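Local coordinates for outer membrane protein Omp121 (Bacteroides thetaiotaomicron, PDB 5FQ8) that probably imports nutrients across the outer membrane as a TonB-dependent transporter whose barrel is closed by an internal plug domain, at residues S74-V86 against S122-N134. Sequence-based numbering, arbitrary orientation.
Sequences SSTSSDPGASNSV and SGYDFGNGANAIN
Within the plug domain of this TonB-dependent receptor, the hairpin made by strands 71-75 and 84-88 lies against 122-134, and Asp125 meets Ser83 at the centre of the buried contact. Ser83 OG donates to the syn lone pair of Asp125 OD1 at 2.6 Å, while the backbone N of Ser83 adds a weak bond to the same oxygen. Asp125 OD1 also receives Gly127 N, which reaches it nearly end-on to the C-O bond and closes an Asx turn. The carboxylate reaches the hairpin because CG stands anti to the backbone N (chi1 -164°), and Asp125 OD2 packs 3.7 Å from Thr76 CG2. Replacing Asp125 by alanine removes the carboxylate and is likely to leave Ser83 OG and Gly127 N without their shared acceptor, the Asx turn being lost with it.

Farther along, Asn128 OD1 accepts Asn84 N at 2.9 Å, the donor sitting 40° out of the carbonyl plane; Asn128 ND2 is held by Asn111. Asn84 ND2 donates to Asn131 OD1 at 2.7 Å, in the carbonyl plane and on a lone pair, although the two amides are turned 44° from each other. At the other end a water donates to both Pro80 O and Asp125 O, joining the type II turn from Asp79 to Ala82 to strand 125-128. That strand pairs on with 113-115; the CB of Phe126 points away from the hairpin, and its side chain touches barrel strands 306-320 and 376-394. Side chains thus bond to one another and to backbone amides where two plug segments meet without regular strand pairing, inside the plugged beta-barrel characteristic of TonB-dependent transporters.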
ATOM      1  N   SER B  74      23.863 -20.521  17.498  1.00 28.71           N
ATOM      2  CA  SER B  74      24.132 -20.598  16.072  1.00 25.19           C
ATOM      3  C   SER B  74      23.683 -19.316  15.392  1.00 27.55           C
ATOM      4  O   SER B  74      22.721 -18.674  15.821  1.00 24.35           O
ATOM      5  CB  SER B  74      23.431 -21.795  15.431  1.00 24.73           C
ATOM      6  OG  SER B  74      23.844 -23.020  15.996  1.00 25.06           O
ATOM      7  N   SER B  75      24.389 -18.947  14.338  1.00 26.89           N
ATOM      8  CA  SER B  75      24.007 -17.804  13.534  1.00 24.09           C
ATOM      9  C   SER B  75      23.146 -18.263  12.375  1.00 28.68           C
ATOM     10  O   SER B  75      23.318 -19.365  11.857  1.00 33.21           O
ATOM     11  CB  SER B  75      25.241 -17.101  13.006  1.00 34.41           C
ATOM     12  OG  SER B  75      25.943 -17.974  12.146  1.00 38.99           O
ATOM     13  N   THR B  76      22.218 -17.409  11.966  1.00 23.59           N
ATOM     14  CA  THR B  76      21.341 -17.783  10.867  1.00 23.37           C
ATOM     15  C   THR B  76      22.093 -17.837   9.553  1.00 23.33           C
ATOM     16  O   THR B  76      21.827 -18.709   8.728  1.00 23.29           O
ATOM     17  CB  THR B  76      20.163 -16.819  10.758  1.00 25.45           C
ATOM     18  OG1 THR B  76      20.614 -15.512  10.366  1.00 23.10           O
ATOM     19  CG2 THR B  76      19.423 -16.739  12.077  1.00 28.30           C
ATOM     20  N   SER B  77      23.029 -16.939   9.341  1.00 23.38           N
ATOM     21  CA  SER B  77      23.838 -16.971   8.137  1.00 23.40           C
ATOM     22  C   SER B  77      25.024 -16.048   8.344  1.00 23.57           C
ATOM     23  O   SER B  77      25.178 -15.425   9.394  1.00 23.66           O
ATOM     24  CB  SER B  77      23.033 -16.571   6.905  1.00 23.18           C
ATOM     25  OG  SER B  77      22.751 -15.178   6.885  1.00 23.08           O
ATOM     26  N   SER B  78      25.854 -15.955   7.320  1.00 23.64           N
ATOM     27  CA  SER B  78      26.986 -15.054   7.323  1.00 23.83           C
ATOM     28  C   SER B  78      26.611 -13.653   6.880  1.00 23.71           C
ATOM     29  O   SER B  78      27.489 -12.798   6.761  1.00 23.88           O
ATOM     30  CB  SER B  78      28.093 -15.603   6.427  1.00 49.48           C
ATOM     31  OG  SER B  78      28.943 -16.495   7.145  1.00 42.16           O
ATOM     32  N   ASP B  79      25.362 -13.398   6.644  1.00 23.46           N
ATOM     33  CA  ASP B  79      24.974 -12.101   6.143  1.00 23.38           C
ATOM     34  C   ASP B  79      25.029 -11.099   7.281  1.00 30.84           C
ATOM     35  O   ASP B  79      24.543 -11.388   8.373  1.00 35.01           O
ATOM     36  CB  ASP B  79      23.573 -12.152   5.547  1.00 23.12           C
ATOM     37  CG  ASP B  79      23.461 -13.139   4.434  1.00 23.06           C
ATOM     38  OD1 ASP B  79      23.800 -12.768   3.294  1.00 23.10           O
ATOM     39  OD2 ASP B  79      23.044 -14.277   4.707  1.00 23.01           O
ATOM     40  N   PRO B  80      25.581  -9.917   7.059  1.00 25.78           N
ATOM     41  CA  PRO B  80      25.742  -8.962   8.148  1.00 23.75           C
ATOM     42  C   PRO B  80      24.410  -8.571   8.750  1.00 23.58           C
ATOM     43  O   PRO B  80      23.402  -8.452   8.057  1.00 25.70           O
ATOM     44  CB  PRO B  80      26.428  -7.780   7.464  1.00 23.92           C
ATOM     45  CG  PRO B  80      27.182  -8.384   6.369  1.00 23.98           C
ATOM     46  CD  PRO B  80      26.283  -9.469   5.850  1.00 25.84           C
ATOM     47  N   GLY B  81      24.413  -8.409  10.064  1.00 23.70           N
ATOM     48  CA  GLY B  81      23.235  -7.990  10.766  1.00 23.61           C
ATOM     49  C   GLY B  81      22.217  -9.062  11.019  1.00 23.42           C
ATOM     50  O   GLY B  81      21.148  -8.748  11.538  1.00 23.35           O
ATOM     51  N   ALA B  82      22.507 -10.312  10.688  1.00 23.37           N
ATOM     52  CA  ALA B  82      21.517 -11.366  10.782  1.00 23.21           C
ATOM     53  C   ALA B  82      21.356 -11.840  12.221  1.00 23.36           C
ATOM     54  O   ALA B  82      22.064 -11.411  13.129  1.00 23.58           O
ATOM     55  CB  ALA B  82      21.902 -12.509   9.862  1.00 23.16           C
ATOM     56  N   SER B  83      20.395 -12.724  12.445  1.00 23.26           N
ATOM     57  CA  SER B  83      20.043 -13.089  13.806  1.00 23.43           C
ATOM     58  C   SER B  83      20.948 -14.192  14.347  1.00 24.80           C
ATOM     59  O   SER B  83      21.719 -14.813  13.622  1.00 23.63           O
ATOM     60  CB  SER B  83      18.593 -13.528  13.870  1.00 23.29           C
ATOM     61  OG  SER B  83      17.746 -12.454  13.554  1.00 23.16           O
ATOM     62  N   ASN B  84      20.844 -14.420  15.653  1.00 23.84           N
ATOM     63  CA  ASN B  84      21.559 -15.479  16.338  1.00 24.09           C
ATOM     64  C   ASN B  84      20.581 -16.320  17.135  1.00 24.17           C
ATOM     65  O   ASN B  84      19.786 -15.796  17.915  1.00 24.21           O
ATOM     66  CB  ASN B  84      22.631 -14.926  17.273  1.00 24.38           C
ATOM     67  CG  ASN B  84      23.694 -14.143  16.540  1.00 24.38           C
ATOM     68  OD1 ASN B  84      24.494 -14.695  15.788  1.00 24.38           O
ATOM     69  ND2 ASN B  84      23.713 -12.841  16.763  1.00 24.40           N
ATOM     70  N   SER B  85      20.669 -17.621  16.961  1.00 24.23           N
ATOM     71  CA  SER B  85      19.832 -18.545  17.699  1.00 24.36           C
ATOM     72  C   SER B  85      20.548 -18.991  18.961  1.00 24.75           C
ATOM     73  O   SER B  85      21.770 -19.132  18.973  1.00 33.74           O
ATOM     74  CB  SER B  85      19.492 -19.745  16.830  1.00 24.27           C
ATOM     75  OG  SER B  85      18.729 -20.662  17.565  1.00 24.46           O
ATOM     76  N   VAL B  86      19.781 -19.190  20.030  1.00 24.94           N
ATOM     77  CA  VAL B  86      20.298 -19.640  21.315  1.00 25.36           C
ATOM     78  C   VAL B  86      19.226 -20.515  21.933  1.00 25.52           C
ATOM     79  O   VAL B  86      18.211 -20.009  22.412  1.00 25.51           O
ATOM     80  CB  VAL B  86      20.648 -18.481  22.262  1.00 25.53           C
ATOM     81  CG1 VAL B  86      21.048 -19.019  23.603  1.00 26.00           C
ATOM     82  CG2 VAL B  86      21.775 -17.682  21.721  1.00 25.45           C
ATOM     83  N   SER B 122      11.641 -14.896  -0.829  1.00 22.16           N
ATOM     84  CA  SER B 122      12.252 -13.636  -0.428  1.00 22.13           C
ATOM     85  C   SER B 122      12.876 -13.770   0.960  1.00 22.10           C
ATOM     86  O   SER B 122      12.504 -13.087   1.906  1.00 22.08           O
ATOM     87  CB  SER B 122      11.228 -12.505  -0.451  1.00 22.11           C
ATOM     88  OG  SER B 122      11.186 -11.903  -1.725  1.00 22.18           O
ATOM     89  N   GLY B 123      13.857 -14.659   1.079  1.00 22.14           N
ATOM     90  CA  GLY B 123      14.463 -14.916   2.372  1.00 22.17           C
ATOM     91  C   GLY B 123      15.413 -13.809   2.762  1.00 30.10           C
ATOM     92  O   GLY B 123      16.233 -13.355   1.956  1.00 35.47           O
ATOM     93  N   TYR B 124      15.306 -13.367   4.007  1.00 36.52           N
ATOM     94  CA  TYR B 124      16.169 -12.326   4.534  1.00 22.26           C
ATOM     95  C   TYR B 124      16.065 -12.363   6.047  1.00 22.31           C
ATOM     96  O   TYR B 124      15.114 -12.901   6.604  1.00 22.28           O
ATOM     97  CB  TYR B 124      15.801 -10.960   3.963  1.00 22.24           C
ATOM     98  CG  TYR B 124      14.403 -10.461   4.256  1.00 22.19           C
ATOM     99  CD1 TYR B 124      14.052 -10.037   5.529  1.00 23.07           C
ATOM    100  CD2 TYR B 124      13.448 -10.380   3.255  1.00 30.64           C
ATOM    101  CE1 TYR B 124      12.805  -9.577   5.811  1.00 23.66           C
ATOM    102  CE2 TYR B 124      12.179  -9.899   3.527  1.00 24.67           C
ATOM    103  CZ  TYR B 124      11.870  -9.501   4.813  1.00 27.40           C
ATOM    104  OH  TYR B 124      10.628  -9.021   5.127  1.00 22.19           O
ATOM    105  N   ASP B 125      17.068 -11.810   6.708  1.00 26.91           N
ATOM    106  CA  ASP B 125      17.113 -11.822   8.165  1.00 30.64           C
ATOM    107  C   ASP B 125      17.783 -10.541   8.620  1.00 29.80           C
ATOM    108  O   ASP B 125      18.864 -10.208   8.140  1.00 31.91           O
ATOM    109  CB  ASP B 125      17.861 -13.050   8.685  1.00 34.64           C
ATOM    110  CG  ASP B 125      17.612 -13.299  10.145  1.00 28.71           C
ATOM    111  OD1 ASP B 125      17.882 -12.392  10.956  1.00 30.21           O
ATOM    112  OD2 ASP B 125      17.120 -14.390  10.477  1.00 22.74           O
ATOM    113  N   PHE B 126      17.140  -9.817   9.522  1.00 29.62           N
ATOM    114  CA  PHE B 126      17.552  -8.457   9.820  1.00 30.50           C
ATOM    115  C   PHE B 126      18.037  -8.273  11.251  1.00 29.52           C
ATOM    116  O   PHE B 126      18.421  -7.159  11.614  1.00 28.50           O
ATOM    117  CB  PHE B 126      16.405  -7.479   9.532  1.00 24.92           C
ATOM    118  CG  PHE B 126      16.285  -7.070   8.094  1.00 29.82           C
ATOM    119  CD1 PHE B 126      17.390  -6.969   7.294  1.00 22.70           C
ATOM    120  CD2 PHE B 126      15.046  -6.797   7.544  1.00 37.16           C
ATOM    121  CE1 PHE B 126      17.275  -6.579   5.967  1.00 22.66           C
ATOM    122  CE2 PHE B 126      14.913  -6.417   6.231  1.00 29.12           C
ATOM    123  CZ  PHE B 126      16.043  -6.299   5.432  1.00 22.57           C
ATOM    124  N   GLY B 127      18.016  -9.309  12.075  1.00 23.05           N
ATOM    125  CA  GLY B 127      18.624  -9.250  13.385  1.00 23.28           C
ATOM    126  C   GLY B 127      17.654  -9.631  14.482  1.00 23.34           C
ATOM    127  O   GLY B 127      16.450  -9.711  14.285  1.00 23.22           O
ATOM    128  N   ASN B 128      18.217  -9.891  15.656  1.00 23.57           N
ATOM    129  CA  ASN B 128      17.403 -10.137  16.834  1.00 23.71           C
ATOM    130  C   ASN B 128      17.808  -9.202  17.966  1.00 24.00           C
ATOM    131  O   ASN B 128      18.848  -8.553  17.943  1.00 24.11           O
ATOM    132  CB  ASN B 128      17.434 -11.612  17.295  1.00 26.05           C
ATOM    133  CG  ASN B 128      18.732 -12.023  17.930  1.00 24.13           C
ATOM    134  OD1 ASN B 128      19.718 -12.249  17.257  1.00 24.98           O
ATOM    135  ND2 ASN B 128      18.714 -12.179  19.247  1.00 27.46           N
ATOM    136  N   GLY B 129      16.910  -9.086  18.929  1.00 26.69           N
ATOM    137  CA  GLY B 129      16.955  -7.971  19.848  1.00 24.39           C
ATOM    138  C   GLY B 129      18.198  -7.935  20.693  1.00 32.10           C
ATOM    139  O   GLY B 129      18.626  -6.868  21.148  1.00 24.91           O
ATOM    140  N   ALA B 130      18.799  -9.090  20.918  1.00 35.05           N
ATOM    141  CA  ALA B 130      20.005  -9.110  21.711  1.00 25.07           C
ATOM    142  C   ALA B 130      21.198  -8.618  20.920  1.00 25.03           C
ATOM    143  O   ALA B 130      22.138  -8.096  21.515  1.00 25.33           O
ATOM    144  CB  ALA B 130      20.256 -10.507  22.260  1.00 25.19           C
ATOM    145  N   ASN B 131      21.164  -8.722  19.599  1.00 24.72           N
ATOM    146  CA  ASN B 131      22.285  -8.238  18.815  1.00 24.72           C
ATOM    147  C   ASN B 131      22.568  -6.758  19.009  1.00 24.90           C
ATOM    148  O   ASN B 131      23.522  -6.257  18.414  1.00 24.96           O
ATOM    149  CB  ASN B 131      22.025  -8.486  17.347  1.00 24.37           C
ATOM    150  CG  ASN B 131      22.367  -9.846  16.946  1.00 24.28           C
ATOM    151  OD1 ASN B 131      22.404 -10.738  17.765  1.00 30.17           O
ATOM    152  ND2 ASN B 131      22.649 -10.031  15.670  1.00 29.25           N
ATOM    153  N   ALA B 132      21.763  -6.048  19.795  1.00 25.02           N
ATOM    154  CA  ALA B 132      21.932  -4.612  19.909  1.00 25.20           C
ATOM    155  C   ALA B 132      22.881  -4.246  21.022  1.00 31.33           C
ATOM    156  O   ALA B 132      23.516  -3.192  20.965  1.00 25.85           O
ATOM    157  CB  ALA B 132      20.591  -3.933  20.158  1.00 25.16           C
ATOM    158  N   ILE B 133      22.965  -5.083  22.049  1.00 25.81           N
ATOM    159  CA  ILE B 133      23.855  -4.795  23.152  1.00 26.27           C
ATOM    160  C   ILE B 133      25.275  -4.735  22.629  1.00 26.38           C
ATOM    161  O   ILE B 133      25.637  -5.444  21.685  1.00 26.14           O
ATOM    162  CB  ILE B 133      23.669  -5.846  24.257  1.00 26.44           C
ATOM    163  CG1 ILE B 133      24.563  -5.549  25.437  1.00 26.96           C
ATOM    164  CG2 ILE B 133      24.003  -7.196  23.767  1.00 45.63           C
ATOM    165  CD1 ILE B 133      24.170  -6.323  26.622  1.00 27.51           C
ATOM    166  N   ASN B 134      26.057  -3.815  23.182  1.00 26.77           N
ATOM    167  CA  ASN B 134      27.444  -3.643  22.792  1.00 46.40           C
ATOM    168  C   ASN B 134      28.314  -4.518  23.680  1.00 27.29           C
ATOM    169  O   ASN B 134      28.373  -4.279  24.894  1.00 27.66           O
ATOM    170  CB  ASN B 134      27.846  -2.189  22.926  1.00 35.26           C
ATOM    171  CG  ASN B 134      29.344  -1.979  22.853  1.00 38.38           C
ATOM    172  OD1 ASN B 134      30.098  -2.814  22.357  1.00 41.33           O
ATOM    173  ND2 ASN B 134      29.776  -0.833  23.326  1.00 28.03           N
TER
HETATM  174  O   HOH W   1      20.739  -8.114   8.429  1.00 29.46           O
HETATM  175  O   HOH W   2      21.292 -14.193  20.287  1.00 22.67           O